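DNA repair and recombination protein RadB (Thermococcus kodakarensis, PDB 2CVH) probably takes part in DNA repair and homologous recombination, binding DNA and hydrolysing ATP only very weakly, without promoting strand exchange. Local coordinates at residues A[7-12]-A[191-196]; A[16-21]-A[197-202]; A[180-185]-A[207-212]; A[33-38]-A[63-68]. All blocks are in the same frame, centred on the assembly; numbering follows the deposited sequence.

Contact 1 (A[7-12]-A[191-196])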
loop_
_atom_site.group_PDB
_atom_site.type_symbol
_atom_site.label_atom_id
_atom_site.label_comp_id
_atom_site.label_asym_id
_atom_site.label_seq_id
_atom_site.Cartn_x
_atom_site.Cartn_y
_atom_site.Cartn_z
ATOM N N LYS A 7 -11.707 5.602 -11.365
ATOM C CA LYS A 7 -13.058 6.010 -11.000
ATOM C C LYS A 7 -13.731 5.043 -10.001
ATOM O O LYS A 7 -14.362 5.465 -9.045
ATOM C CB LYS A 7 -13.872 6.134 -12.288
ATOM C CG LYS A 7 -14.948 7.164 -12.287
ATOM C CD LYS A 7 -16.267 6.614 -11.814
ATOM C CE LYS A 7 -17.335 7.701 -11.810
ATOM N NZ LYS A 7 -18.629 7.147 -11.330
ATOM N N SER A 8 -13.567 3.748 -10.201
ATOM C CA SER A 8 -14.190 2.787 -9.320
ATOM C C SER A 8 -13.544 2.740 -7.952
ATOM O O SER A 8 -14.237 2.697 -6.942
ATOM C CB SER A 8 -14.207 1.384 -9.949
ATOM O OG SER A 8 -12.907 0.866 -10.200
ATOM N N LEU A 9 -12.215 2.675 -7.926
ATOM C CA LEU A 9 -11.467 2.617 -6.677
ATOM C C LEU A 9 -11.706 3.883 -5.839
ATOM O O LEU A 9 -11.822 3.810 -4.631
ATOM C CB LEU A 9 -9.969 2.369 -6.956
ATOM C CG LEU A 9 -9.572 0.971 -7.474
ATOM C CD1 LEU A 9 -8.123 0.886 -7.930
ATOM C CD2 LEU A 9 -9.780 -0.051 -6.366
ATOM N N ASP A 10 -11.850 5.024 -6.500
ATOM C CA ASP A 10 -12.093 6.290 -5.825
ATOM C C ASP A 10 -13.504 6.332 -5.284
ATOM O O ASP A 10 -13.720 6.894 -4.221
ATOM C CB ASP A 10 -11.863 7.489 -6.766
ATOM C CG ASP A 10 -10.380 7.786 -7.001
ATOM O OD1 ASP A 10 -9.515 7.150 -6.357
ATOM O OD2 ASP A 10 -10.079 8.635 -7.864
ATOM N N SER A 11 -14.462 5.789 -6.043
ATOM C CA SER A 11 -15.869 5.713 -5.626
ATOM C C SER A 11 -15.946 4.835 -4.380
ATOM O O SER A 11 -16.544 5.218 -3.378
ATOM C CB SER A 11 -16.748 5.086 -6.720
ATOM O OG SER A 11 -16.862 5.946 -7.828
ATOM N N LEU A 12 -15.359 3.648 -4.458
ATOM C CA LEU A 12 -15.319 2.735 -3.330
ATOM C C LEU A 12 -14.707 3.403 -2.066
ATOM O O LEU A 12 -15.210 3.251 -0.947
ATOM C CB LEU A 12 -14.474 1.522 -3.697
ATOM C CG LEU A 12 -14.357 0.461 -2.604
ATOM C CD1 LEU A 12 -15.707 -0.124 -2.367
ATOM C CD2 LEU A 12 -13.335 -0.621 -2.946
ATOM N N ARG A 191 -9.300 -7.644 -12.129
ATOM C CA ARG A 191 -9.196 -7.647 -10.676
ATOM C C ARG A 191 -10.407 -6.999 -10.012
ATOM O O ARG A 191 -11.186 -6.283 -10.650
ATOM C CB ARG A 191 -7.960 -6.832 -10.267
ATOM C CG ARG A 191 -6.632 -7.268 -10.865
ATOM C CD ARG A 191 -6.162 -8.567 -10.274
ATOM N NE ARG A 191 -4.867 -8.952 -10.833
ATOM C CZ ARG A 191 -4.692 -9.784 -11.864
ATOM N NH1 ARG A 191 -5.739 -10.356 -12.476
ATOM N NH2 ARG A 191 -3.456 -10.025 -12.298
ATOM N N VAL A 192 -10.530 -7.216 -8.711
ATOM C CA VAL A 192 -11.602 -6.586 -7.949
ATOM C C VAL A 192 -11.034 -6.250 -6.570
ATOM O O VAL A 192 -10.235 -7.008 -6.016
ATOM C CB VAL A 192 -12.860 -7.515 -7.818
ATOM C CG1 VAL A 192 -12.500 -8.790 -7.039
ATOM C CG2 VAL A 192 -14.074 -6.742 -7.172
ATOM N N ALA A 193 -11.357 -5.069 -6.067
ATOM C CA ALA A 193 -10.907 -4.693 -4.733
ATOM C C ALA A 193 -12.140 -4.752 -3.794
ATOM O O ALA A 193 -13.246 -4.388 -4.182
ATOM C CB ALA A 193 -10.313 -3.270 -4.747
ATOM N N VAL A 194 -11.956 -5.254 -2.585
ATOM C CA VAL A 194 -13.045 -5.293 -1.639
ATOM C C VAL A 194 -12.632 -4.454 -0.438
ATOM O O VAL A 194 -11.536 -4.630 0.108
ATOM C CB VAL A 194 -13.355 -6.733 -1.186
ATOM C CG1 VAL A 194 -14.524 -6.737 -0.193
ATOM C CG2 VAL A 194 -13.696 -7.605 -2.391
ATOM N N LEU A 195 -13.482 -3.485 -0.105
ATOM C CA LEU A 195 -13.277 -2.591 1.041
ATOM C C LEU A 195 -13.750 -3.343 2.283
ATOM O O LEU A 195 -14.928 -3.304 2.636
ATOM C CB LEU A 195 -14.110 -1.325 0.878
ATOM C CG LEU A 195 -13.797 -0.203 1.857
ATOM C CD1 LEU A 195 -12.308 0.151 1.818
ATOM C CD2 LEU A 195 -14.630 0.980 1.518
ATOM N N GLU A 196 -12.829 -4.046 2.920
ATOM C CA GLU A 196 -13.145 -4.835 4.097
ATOM C C GLU A 196 -13.281 -4.020 5.356
ATOM O O GLU A 196 -13.940 -4.432 6.314
ATOM C CB GLU A 196 -12.068 -5.875 4.309
ATOM C CG GLU A 196 -11.856 -6.681 3.096
ATOM C CD GLU A 196 -11.137 -7.925 3.410
ATOM O OE1 GLU A 196 -10.094 -7.836 4.092
ATOM O OE2 GLU A 196 -11.644 -8.992 3.011
#
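Leu12 reaches from helix 7-12 to Leu195 and Ala193 on strand 190-197, and its side chain can be traced outward atom by atom. CB heads toward the strand but makes no close approach of its own. CG, anti to the backbone N (chi1 -179°), is carried on to 3.9 Å from Leu195 CB. The branches then divide: Leu12 CD1 lies 3.8 Å from Leu195 CB, whereas Leu12 CD2 comes to 4.0 Å from Ala193 O. Leu195 answers by sliding past in the opposite direction, until its CD2 stands 3.4 Å from Leu12 O. The short segments run almost parallel, at 8° with 9.8 Å between their axes, which places the helix along one face of the antiparallel part of the RecA-type ATPase sheet. Ala193 and Leu195 point to the helix from that face, while Val192 and Val194 point away. One helical turn before Leu12, Leu9 CD2 meets Ala193 CB at 3.6 Å, so the small alanine is approached by both leucines. With an alanine in place of Leu12, both methyl branches would go, and Leu195 CB and Ala193 would probably face a gap in the buried layer. Leu12 also packs on Leu180 and Leu205, and Arg201 NE donates a hydrogen bond to its carbonyl oxygen.

Contact 2 (A[16-21]-A[197-202])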
loop_
_atom_site.group_PDB
_atom_site.type_symbol
_atom_site.label_atom_id
_atom_site.label_comp_id
_atom_site.label_asym_id
_atom_site.label_seq_id
_atom_site.Cartn_x
_atom_site.Cartn_y
_atom_site.Cartn_z
ATOM N N GLY A 16 -10.287 8.405 -2.629
ATOM C CA GLY A 16 -8.910 7.996 -2.772
ATOM C C GLY A 16 -8.449 7.608 -1.398
ATOM O O GLY A 16 -9.256 7.498 -0.492
ATOM N N PHE A 17 -7.160 7.400 -1.230
ATOM C CA PHE A 17 -6.641 7.028 0.059
ATOM C C PHE A 17 -6.786 8.188 1.037
ATOM O O PHE A 17 -6.687 9.355 0.645
ATOM C CB PHE A 17 -5.202 6.583 -0.086
ATOM C CG PHE A 17 -5.047 5.276 -0.811
ATOM C CD1 PHE A 17 -4.997 4.083 -0.110
ATOM C CD2 PHE A 17 -4.882 5.249 -2.202
ATOM C CE1 PHE A 17 -4.775 2.876 -0.767
ATOM C CE2 PHE A 17 -4.656 4.041 -2.877
ATOM C CZ PHE A 17 -4.602 2.850 -2.151
ATOM N N ALA A 18 -7.079 7.848 2.294
ATOM C CA ALA A 18 -7.305 8.809 3.370
ATOM C C ALA A 18 -6.046 9.296 4.063
ATOM O O ALA A 18 -5.194 8.499 4.459
ATOM C CB ALA A 18 -8.227 8.221 4.393
ATOM N N PRO A 19 -5.920 10.620 4.227
ATOM C CA PRO A 19 -4.748 11.180 4.886
ATOM C C PRO A 19 -4.811 10.954 6.383
ATOM O O PRO A 19 -5.889 10.930 6.967
ATOM C CB PRO A 19 -4.842 12.666 4.531
ATOM C CG PRO A 19 -6.292 12.914 4.423
ATOM C CD PRO A 19 -6.789 11.693 3.696
ATOM N N GLY A 20 -3.653 10.742 6.994
ATOM C CA GLY A 20 -3.611 10.568 8.427
ATOM C C GLY A 20 -4.039 9.225 8.933
ATOM O O GLY A 20 -4.310 9.093 10.128
ATOM N N VAL A 21 -4.153 8.239 8.044
ATOM C CA VAL A 21 -4.533 6.882 8.454
ATOM C C VAL A 21 -3.730 5.854 7.671
ATOM O O VAL A 21 -3.077 6.193 6.665
ATOM C CB VAL A 21 -6.064 6.587 8.282
ATOM C CG1 VAL A 21 -6.900 7.586 9.104
ATOM C CG2 VAL A 21 -6.461 6.627 6.843
ATOM N N ARG A 197 -12.647 -2.862 5.368
ATOM C CA ARG A 197 -12.707 -2.045 6.537
ATOM C C ARG A 197 -12.465 -0.622 6.142
ATOM O O ARG A 197 -11.578 -0.314 5.332
ATOM C CB ARG A 197 -11.660 -2.521 7.542
ATOM C CG ARG A 197 -11.687 -1.751 8.845
ATOM C CD ARG A 197 -11.456 -2.680 10.009
ATOM N NE ARG A 197 -10.052 -2.867 10.325
ATOM C CZ ARG A 197 -9.553 -3.963 10.890
ATOM N NH1 ARG A 197 -10.330 -4.994 11.198
ATOM N NH2 ARG A 197 -8.276 -4.006 11.199
ATOM N N HIS A 198 -13.316 0.250 6.650
ATOM C CA HIS A 198 -13.160 1.647 6.369
ATOM C C HIS A 198 -13.849 2.395 7.462
ATOM O O HIS A 198 -14.743 1.873 8.130
ATOM C CB HIS A 198 -13.755 2.024 5.029
ATOM C CG HIS A 198 -13.211 3.303 4.475
ATOM N ND1 HIS A 198 -13.813 4.528 4.682
ATOM C CD2 HIS A 198 -12.118 3.541 3.711
ATOM C CE1 HIS A 198 -13.120 5.466 4.067
ATOM N NE2 HIS A 198 -12.087 4.895 3.473
ATOM N N ARG A 199 -13.466 3.646 7.595
ATOM C CA ARG A 199 -13.996 4.486 8.637
ATOM C C ARG A 199 -15.386 5.037 8.405
ATOM O O ARG A 199 -16.130 5.242 9.362
ATOM C CB ARG A 199 -12.998 5.607 8.921
ATOM C CG ARG A 199 -11.671 5.080 9.467
ATOM C CD ARG A 199 -10.502 5.476 8.589
ATOM N NE ARG A 199 -10.490 6.909 8.325
ATOM C CZ ARG A 199 -10.681 7.447 7.129
ATOM N NH1 ARG A 199 -10.897 6.664 6.076
ATOM N NH2 ARG A 199 -10.668 8.769 6.995
ATOM N N PHE A 200 -15.737 5.307 7.155
ATOM C CA PHE A 200 -17.052 5.863 6.890
ATOM C C PHE A 200 -17.737 5.284 5.657
ATOM O O PHE A 200 -18.956 5.331 5.554
ATOM C CB PHE A 200 -16.983 7.398 6.812
ATOM C CG PHE A 200 -16.254 7.923 5.596
ATOM C CD1 PHE A 200 -16.952 8.225 4.423
ATOM C CD2 PHE A 200 -14.867 8.080 5.605
ATOM C CE1 PHE A 200 -16.282 8.668 3.276
ATOM C CE2 PHE A 200 -14.192 8.525 4.455
ATOM C CZ PHE A 200 -14.902 8.814 3.292
ATOM N N ARG A 201 -16.963 4.756 4.715
ATOM C CA ARG A 201 -17.533 4.185 3.498
ATOM C C ARG A 201 -18.103 2.819 3.820
ATOM O O ARG A 201 -17.524 2.092 4.640
ATOM C CB ARG A 201 -16.442 4.001 2.433
ATOM C CG ARG A 201 -16.028 5.274 1.678
ATOM C CD ARG A 201 -17.166 5.788 0.843
ATOM N NE ARG A 201 -17.586 4.816 -0.159
ATOM C CZ ARG A 201 -18.780 4.802 -0.747
ATOM N NH1 ARG A 201 -19.702 5.705 -0.432
ATOM N NH2 ARG A 201 -19.022 3.923 -1.717
ATOM N N PRO A 202 -19.251 2.450 3.201
ATOM C CA PRO A 202 -19.839 1.128 3.464
ATOM C C PRO A 202 -18.822 0.020 3.184
ATOM O O PRO A 202 -18.107 0.040 2.183
ATOM C CB PRO A 202 -21.009 1.079 2.488
ATOM C CG PRO A 202 -21.473 2.488 2.467
ATOM C CD PRO A 202 -20.165 3.273 2.381
#
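Ala18 and Arg199 bring two irregular segments together with their CA atoms 9.5 Å apart, Ala18 opening a type II beta turn that ends at Val21 and has Gly20 at its third position with positive phi. Side chains from both ends of the turn, Ala18 and Val21, touch one guanidinium. Val21 CG2 stands over the centre of one face of the Arg199 guanidinium, 4.2 Å above its plane, while Val21 CG1 lies 3.7 Å from Arg199 NE. Ala18 CB approaches the group obliquely, 3.5 Å from Arg199 NH1 and nearly as close to NH2. The arginine chain is bent at chi2 and again at chi3, which folds its end back beside His198, whose NE2 lies in the guanidinium plane at the edge. The charge of Arg199 is met by a salt bridge from Arg199 NH1 to Asp178, a residue that Ala18 and Val21 also touch. Across the ring, His198 ND1 accepts from Phe200 N and Arg201 N, both at 3.2 Å and nearly straight (174° and 167°); both N-H groups are tilted from the imidazole plane, and the pair probably fixes the ring against its own loop. The arrangement joins the turn leading into strand 22-26 to the connection of a beta hairpin, strands 190-197 and 206-212, away from the predicted ATP site.

Contact 3 (A[180-185]-A[207-212])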
loop_
_atom_site.group_PDB
_atom_site.type_symbol
_atom_site.label_atom_id
_atom_site.label_comp_id
_atom_site.label_asym_id
_atom_site.label_seq_id
_atom_site.Cartn_x
_atom_site.Cartn_y
_atom_site.Cartn_z
ATOM N N LEU A 180 -8.165 -2.749 2.175
ATOM C CA LEU A 180 -8.621 -3.130 0.852
ATOM C C LEU A 180 -8.000 -4.477 0.484
ATOM O O LEU A 180 -6.776 -4.676 0.607
ATOM C CB LEU A 180 -8.171 -2.101 -0.179
ATOM C CG LEU A 180 -9.042 -0.954 -0.653
ATOM C CD1 LEU A 180 -8.227 -0.148 -1.660
ATOM C CD2 LEU A 180 -10.295 -1.481 -1.299
ATOM N N ARG A 181 -8.840 -5.408 0.033
ATOM C CA ARG A 181 -8.350 -6.723 -0.383
ATOM C C ARG A 181 -8.431 -6.715 -1.911
ATOM O O ARG A 181 -9.433 -6.250 -2.478
ATOM C CB ARG A 181 -9.234 -7.846 0.165
ATOM C CG ARG A 181 -8.671 -9.238 -0.095
ATOM C CD ARG A 181 -9.644 -10.359 0.315
ATOM N NE ARG A 181 -10.715 -10.558 -0.659
ATOM C CZ ARG A 181 -12.013 -10.631 -0.363
ATOM N NH1 ARG A 181 -12.423 -10.519 0.897
ATOM N NH2 ARG A 181 -12.914 -10.834 -1.327
ATOM N N LEU A 182 -7.371 -7.149 -2.584
ATOM C CA LEU A 182 -7.419 -7.169 -4.030
ATOM C C LEU A 182 -7.424 -8.624 -4.476
ATOM O O LEU A 182 -6.615 -9.427 -4.012
ATOM C CB LEU A 182 -6.219 -6.435 -4.626
ATOM C CG LEU A 182 -5.867 -5.024 -4.167
ATOM C CD1 LEU A 182 -4.787 -4.520 -5.091
ATOM C CD2 LEU A 182 -7.048 -4.082 -4.203
ATOM N N ASP A 183 -8.384 -8.983 -5.315
ATOM C CA ASP A 183 -8.449 -10.354 -5.803
ATOM C C ASP A 183 -8.357 -10.364 -7.308
ATOM O O ASP A 183 -8.780 -9.399 -7.972
ATOM C CB ASP A 183 -9.780 -11.007 -5.413
ATOM C CG ASP A 183 -9.956 -11.129 -3.920
ATOM O OD1 ASP A 183 -9.015 -11.559 -3.215
ATOM O OD2 ASP A 183 -11.053 -10.779 -3.462
ATOM N N LYS A 184 -7.895 -11.495 -7.844
ATOM C CA LYS A 184 -7.774 -11.672 -9.296
ATOM C C LYS A 184 -9.005 -12.324 -9.908
ATOM O O LYS A 184 -9.483 -13.323 -9.379
ATOM C CB LYS A 184 -6.606 -12.591 -9.616
ATOM C CG LYS A 184 -5.281 -12.114 -9.173
ATOM C CD LYS A 184 -4.242 -13.129 -9.533
ATOM C CE LYS A 184 -2.867 -12.621 -9.191
ATOM N NZ LYS A 184 -1.823 -13.664 -9.368
ATOM N N LEU A 185 -9.547 -11.751 -10.978
ATOM C CA LEU A 185 -10.661 -12.384 -11.684
ATOM C C LEU A 185 -9.978 -13.271 -12.747
ATOM O O LEU A 185 -8.866 -12.968 -13.169
ATOM C CB LEU A 185 -11.610 -11.345 -12.270
ATOM C CG LEU A 185 -12.454 -10.634 -11.183
ATOM C CD1 LEU A 185 -13.504 -9.724 -11.781
ATOM C CD2 LEU A 185 -13.157 -11.641 -10.331
ATOM N N ALA A 207 -14.926 -2.806 -6.246
ATOM C CA ALA A 207 -14.594 -1.977 -7.402
ATOM C C ALA A 207 -13.789 -2.876 -8.325
ATOM O O ALA A 207 -12.825 -3.525 -7.903
ATOM C CB ALA A 207 -13.747 -0.775 -6.985
ATOM N N TYR A 208 -14.236 -2.974 -9.567
ATOM C CA TYR A 208 -13.545 -3.782 -10.569
ATOM C C TYR A 208 -12.512 -2.890 -11.289
ATOM O O TYR A 208 -12.743 -1.684 -11.503
ATOM C CB TYR A 208 -14.560 -4.329 -11.589
ATOM C CG TYR A 208 -15.482 -5.371 -10.997
ATOM C CD1 TYR A 208 -15.029 -6.672 -10.764
ATOM C CD2 TYR A 208 -16.783 -5.033 -10.594
ATOM C CE1 TYR A 208 -15.849 -7.614 -10.126
ATOM C CE2 TYR A 208 -17.614 -5.973 -9.957
ATOM C CZ TYR A 208 -17.137 -7.254 -9.727
ATOM O OH TYR A 208 -17.929 -8.180 -9.088
ATOM N N PHE A 209 -11.368 -3.458 -11.636
ATOM C CA PHE A 209 -10.374 -2.685 -12.356
ATOM C C PHE A 209 -9.532 -3.656 -13.173
ATOM O O PHE A 209 -9.692 -4.871 -13.037
ATOM C CB PHE A 209 -9.522 -1.843 -11.364
ATOM C CG PHE A 209 -8.649 -2.667 -10.421
ATOM C CD1 PHE A 209 -9.162 -3.163 -9.214
ATOM C CD2 PHE A 209 -7.303 -2.896 -10.715
ATOM C CE1 PHE A 209 -8.345 -3.863 -8.326
ATOM C CE2 PHE A 209 -6.482 -3.600 -9.824
ATOM C CZ PHE A 209 -7.009 -4.081 -8.628
ATOM N N ARG A 210 -8.669 -3.133 -14.040
ATOM C CA ARG A 210 -7.779 -3.992 -14.830
ATOM C C ARG A 210 -6.356 -3.442 -14.841
ATOM O O ARG A 210 -6.141 -2.245 -14.767
ATOM C CB ARG A 210 -8.298 -4.194 -16.273
ATOM C CG ARG A 210 -8.571 -2.925 -16.995
ATOM C CD ARG A 210 -9.209 -3.136 -18.347
ATOM N NE ARG A 210 -9.764 -1.873 -18.842
ATOM C CZ ARG A 210 -9.215 -1.119 -19.793
ATOM N NH1 ARG A 210 -8.078 -1.485 -20.375
ATOM N NH2 ARG A 210 -9.823 -0.010 -20.186
ATOM N N ILE A 211 -5.393 -4.343 -14.810
ATOM C CA ILE A 211 -3.995 -3.981 -14.855
ATOM C C ILE A 211 -3.643 -3.913 -16.328
ATOM O O ILE A 211 -3.780 -4.914 -17.039
ATOM C CB ILE A 211 -3.110 -5.038 -14.170
ATOM C CG1 ILE A 211 -3.484 -5.106 -12.661
ATOM C CG2 ILE A 211 -1.607 -4.708 -14.427
ATOM C CD1 ILE A 211 -2.737 -6.157 -11.844
ATOM N N THR A 212 -3.256 -2.726 -16.781
ATOM C CA THR A 212 -2.883 -2.495 -18.169
ATOM C C THR A 212 -1.488 -1.870 -18.241
ATOM O O THR A 212 -0.799 -1.744 -17.232
ATOM C CB THR A 212 -3.840 -1.533 -18.855
ATOM O OG1 THR A 212 -3.649 -0.211 -18.321
ATOM C CG2 THR A 212 -5.275 -1.976 -18.661
#
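Asp183 OD2 is gripped twice by Arg181, two residues earlier on the same strand: Arg181 NE and Arg181 NH2 each lie 2.8 Å from it. Asp183 OD2 receives both through its syn lone pair, and it lies 3° out of the guanidinium plane, so the arginine meets the carboxylate side-on through a single oxygen; Arg181 NE adds a weak bond to OD1. Arg181 NH1 forms a second salt bridge, to Glu196 OE2, and, held between two acids, the guanidinium is probably fixed in its rotation. The contact with segment 207-212 itself is apolar. Strand 190-197 runs between the two segments at the antiparallel end of the RecA-type sheet, bonding through its backbone to Asp183 on one flank and Ala207 on the other. CA atoms of Leu182 and Ala207 are therefore 9.5 Å apart, and the direct contacts between the two segments are made by side chains. Leu185 CD1 comes to the edge of the Tyr208 ring, near its plane, at 3.6 Å from Tyr208 CD1 and equally close to CE1; the two side chains cross at about a right angle. Phe209, the next residue along the strand, makes the other bridge. With its CG between the backbone N and the carbonyl carbon (chi1 66°), its ring swings over toward segment 180-185, where Leu182 CD1 meets Phe209 CZ obliquely at 4.2 Å. Leu182 also packs on Ala193 and Val25, and its side chain touches the Walker A segment near Lys33, a predicted ATP-binding residue.

Contact 4 (A[33-38]-A[63-68])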
loop_
_atom_site.group_PDB
_atom_site.type_symbol
_atom_site.label_atom_id
_atom_site.label_comp_id
_atom_site.label_asym_id
_atom_site.label_seq_id
_atom_site.Cartn_x
_atom_site.Cartn_y
_atom_site.Cartn_z
ATOM N N LYS A 33 -1.616 -4.601 -6.143
ATOM C CA LYS A 33 -1.360 -3.748 -4.980
ATOM C C LYS A 33 -0.198 -2.768 -5.195
ATOM O O LYS A 33 -0.340 -1.564 -4.946
ATOM C CB LYS A 33 -1.205 -4.570 -3.711
ATOM C CG LYS A 33 -0.153 -5.616 -3.727
ATOM C CD LYS A 33 -0.290 -6.490 -2.488
ATOM C CE LYS A 33 0.973 -7.280 -2.224
ATOM N NZ LYS A 33 1.237 -8.365 -3.193
ATOM N N THR A 34 0.913 -3.267 -5.729
ATOM C CA THR A 34 2.067 -2.432 -6.043
ATOM C C THR A 34 1.740 -1.416 -7.167
ATOM O O THR A 34 2.069 -0.221 -7.077
ATOM C CB THR A 34 3.254 -3.312 -6.454
ATOM O OG1 THR A 34 3.485 -4.288 -5.419
ATOM C CG2 THR A 34 4.522 -2.447 -6.654
ATOM N N THR A 35 1.043 -1.870 -8.200
ATOM C CA THR A 35 0.688 -0.958 -9.272
ATOM C C THR A 35 -0.207 0.138 -8.723
ATOM O O THR A 35 -0.089 1.291 -9.117
ATOM C CB THR A 35 -0.003 -1.694 -10.468
ATOM O OG1 THR A 35 0.816 -2.794 -10.872
ATOM C CG2 THR A 35 -0.181 -0.759 -11.680
ATOM N N LEU A 36 -1.092 -0.214 -7.795
ATOM C CA LEU A 36 -2.003 0.765 -7.199
ATOM C C LEU A 36 -1.150 1.804 -6.454
ATOM O O LEU A 36 -1.366 3.019 -6.574
ATOM C CB LEU A 36 -2.946 0.072 -6.209
ATOM C CG LEU A 36 -4.386 0.562 -6.011
ATOM C CD1 LEU A 36 -4.808 0.231 -4.575
ATOM C CD2 LEU A 36 -4.558 2.051 -6.293
ATOM N N ALA A 37 -0.190 1.313 -5.681
ATOM C CA ALA A 37 0.710 2.178 -4.928
ATOM C C ALA A 37 1.447 3.127 -5.876
ATOM O O ALA A 37 1.439 4.352 -5.665
ATOM C CB ALA A 37 1.712 1.328 -4.142
ATOM N N LEU A 38 2.023 2.558 -6.941
ATOM C CA LEU A 38 2.763 3.317 -7.956
ATOM C C LEU A 38 1.907 4.407 -8.591
ATOM O O LEU A 38 2.345 5.549 -8.737
ATOM C CB LEU A 38 3.285 2.389 -9.073
ATOM C CG LEU A 38 4.655 1.684 -9.107
ATOM C CD1 LEU A 38 4.841 0.923 -10.441
ATOM C CD2 LEU A 38 5.768 2.695 -8.983
ATOM N N VAL A 63 7.902 4.341 -15.177
ATOM C CA VAL A 63 8.227 5.107 -16.394
ATOM C C VAL A 63 7.135 4.829 -17.438
ATOM O O VAL A 63 6.590 5.748 -18.048
ATOM C CB VAL A 63 9.606 4.666 -16.986
ATOM C CG1 VAL A 63 9.843 5.305 -18.340
ATOM C CG2 VAL A 63 10.720 5.029 -16.029
ATOM N N GLN A 64 6.813 3.549 -17.631
ATOM C CA GLN A 64 5.775 3.152 -18.577
ATOM C C GLN A 64 4.494 3.844 -18.190
ATOM O O GLN A 64 3.894 4.570 -18.988
ATOM C CB GLN A 64 5.570 1.644 -18.543
ATOM C CG GLN A 64 4.519 1.153 -19.536
ATOM C CD GLN A 64 4.423 -0.365 -19.596
ATOM O OE1 GLN A 64 4.359 -0.952 -20.683
ATOM N NE2 GLN A 64 4.411 -1.009 -18.432
ATOM N N MET A 65 4.110 3.682 -16.927
ATOM C CA MET A 65 2.889 4.301 -16.425
ATOM C C MET A 65 2.908 5.819 -16.613
ATOM O O MET A 65 1.938 6.395 -17.099
ATOM C CB MET A 65 2.688 3.933 -14.957
ATOM C CG MET A 65 2.486 2.435 -14.741
ATOM S SD MET A 65 2.454 1.918 -13.016
ATOM C CE MET A 65 1.348 3.234 -12.389
ATOM N N ALA A 66 4.035 6.459 -16.298
ATOM C CA ALA A 66 4.157 7.925 -16.440
ATOM C C ALA A 66 3.978 8.359 -17.905
ATOM O O ALA A 66 3.149 9.204 -18.214
ATOM C CB ALA A 66 5.515 8.400 -15.906
ATOM N N GLU A 67 4.725 7.722 -18.805
ATOM C CA GLU A 67 4.673 8.039 -20.223
ATOM C C GLU A 67 3.303 7.849 -20.819
ATOM O O GLU A 67 2.776 8.775 -21.435
ATOM C CB GLU A 67 5.648 7.167 -21.009
ATOM C CG GLU A 67 7.076 7.582 -20.912
ATOM C CD GLU A 67 7.984 6.578 -21.545
ATOM O OE1 GLU A 67 9.076 6.970 -21.990
ATOM O OE2 GLU A 67 7.625 5.384 -21.589
ATOM N N THR A 68 2.734 6.654 -20.630
ATOM C CA THR A 68 1.424 6.313 -21.179
ATOM C C THR A 68 0.306 7.247 -20.747
ATOM O O THR A 68 -0.807 7.175 -21.269
ATOM C CB THR A 68 1.002 4.876 -20.854
ATOM O OG1 THR A 68 2.126 3.997 -20.961
ATOM C CG2 THR A 68 -0.004 4.426 -21.875
#
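The side chains of Met65 (helix 59-67) and Leu38 (helix 33-44) cross at about a right angle, and the methionine thioether makes every side-chain contact between the segments. Met65 SD lies 3.6 Å from Leu38 CD1. The chain is extended through chi2 but bent at the last bond (chi3 45°), which turns the terminal methyl aside: Met65 CE comes to 3.9 Å from Leu38 CB and 4.0 Å from Leu38 C, so the methyl rests against the root of the leucine while the sulfur meets its branch. Thr35, one turn earlier on helix 33-44, meets Met65 obliquely. Its CG2, not its hydroxyl, does the touching, 4.0 Å from Met65 SD. A serine in place of Met65 would lack both SD and CE, and would probably leave Leu38 CD1 and Thr35 CG2 facing a gap between the helices. Just before Met65, Gln64 O accepts from Thr68 N and also from Thr68 OG1, the hydroxyl standing 2.7 Å from Gln64 O and above the carbonyl plane. Leu38 is further packed by Arg61, Leu62 and Phe57. The P-loop (Walker A) runs into helix 33-44, whose first residues, Lys33 and Thr34, are predicted to bind ATP; the methionine contact thus sets helix 59-67 against the P-loop helix of a RecA-type ATPase.

How the contacts relate
From the N terminus, helix 7-12 opens contact 1 and the loop 16-21 opens contact 2; both stay open across most of the chain. Contact 4 opens and closes within them, fastening helix 33-44 to helix 59-67 early in the chain. Contact 3 opens only later, at 180-185. The strand 190-197 then closes contact 1, the loop 197-202 closes contact 2, and 207-212 closes contact 3, so these three cross one another, whereas contacts 4 and 3 follow in series. Contacts 1 and 3 share the antiparallel end of the sheet, where strands 178-184, 190-197 and 206-212 are successive neighbours. Leu36 of the P-loop helix packs on both Leu9 and Phe17, bringing contact 4 against contacts 1 and 2.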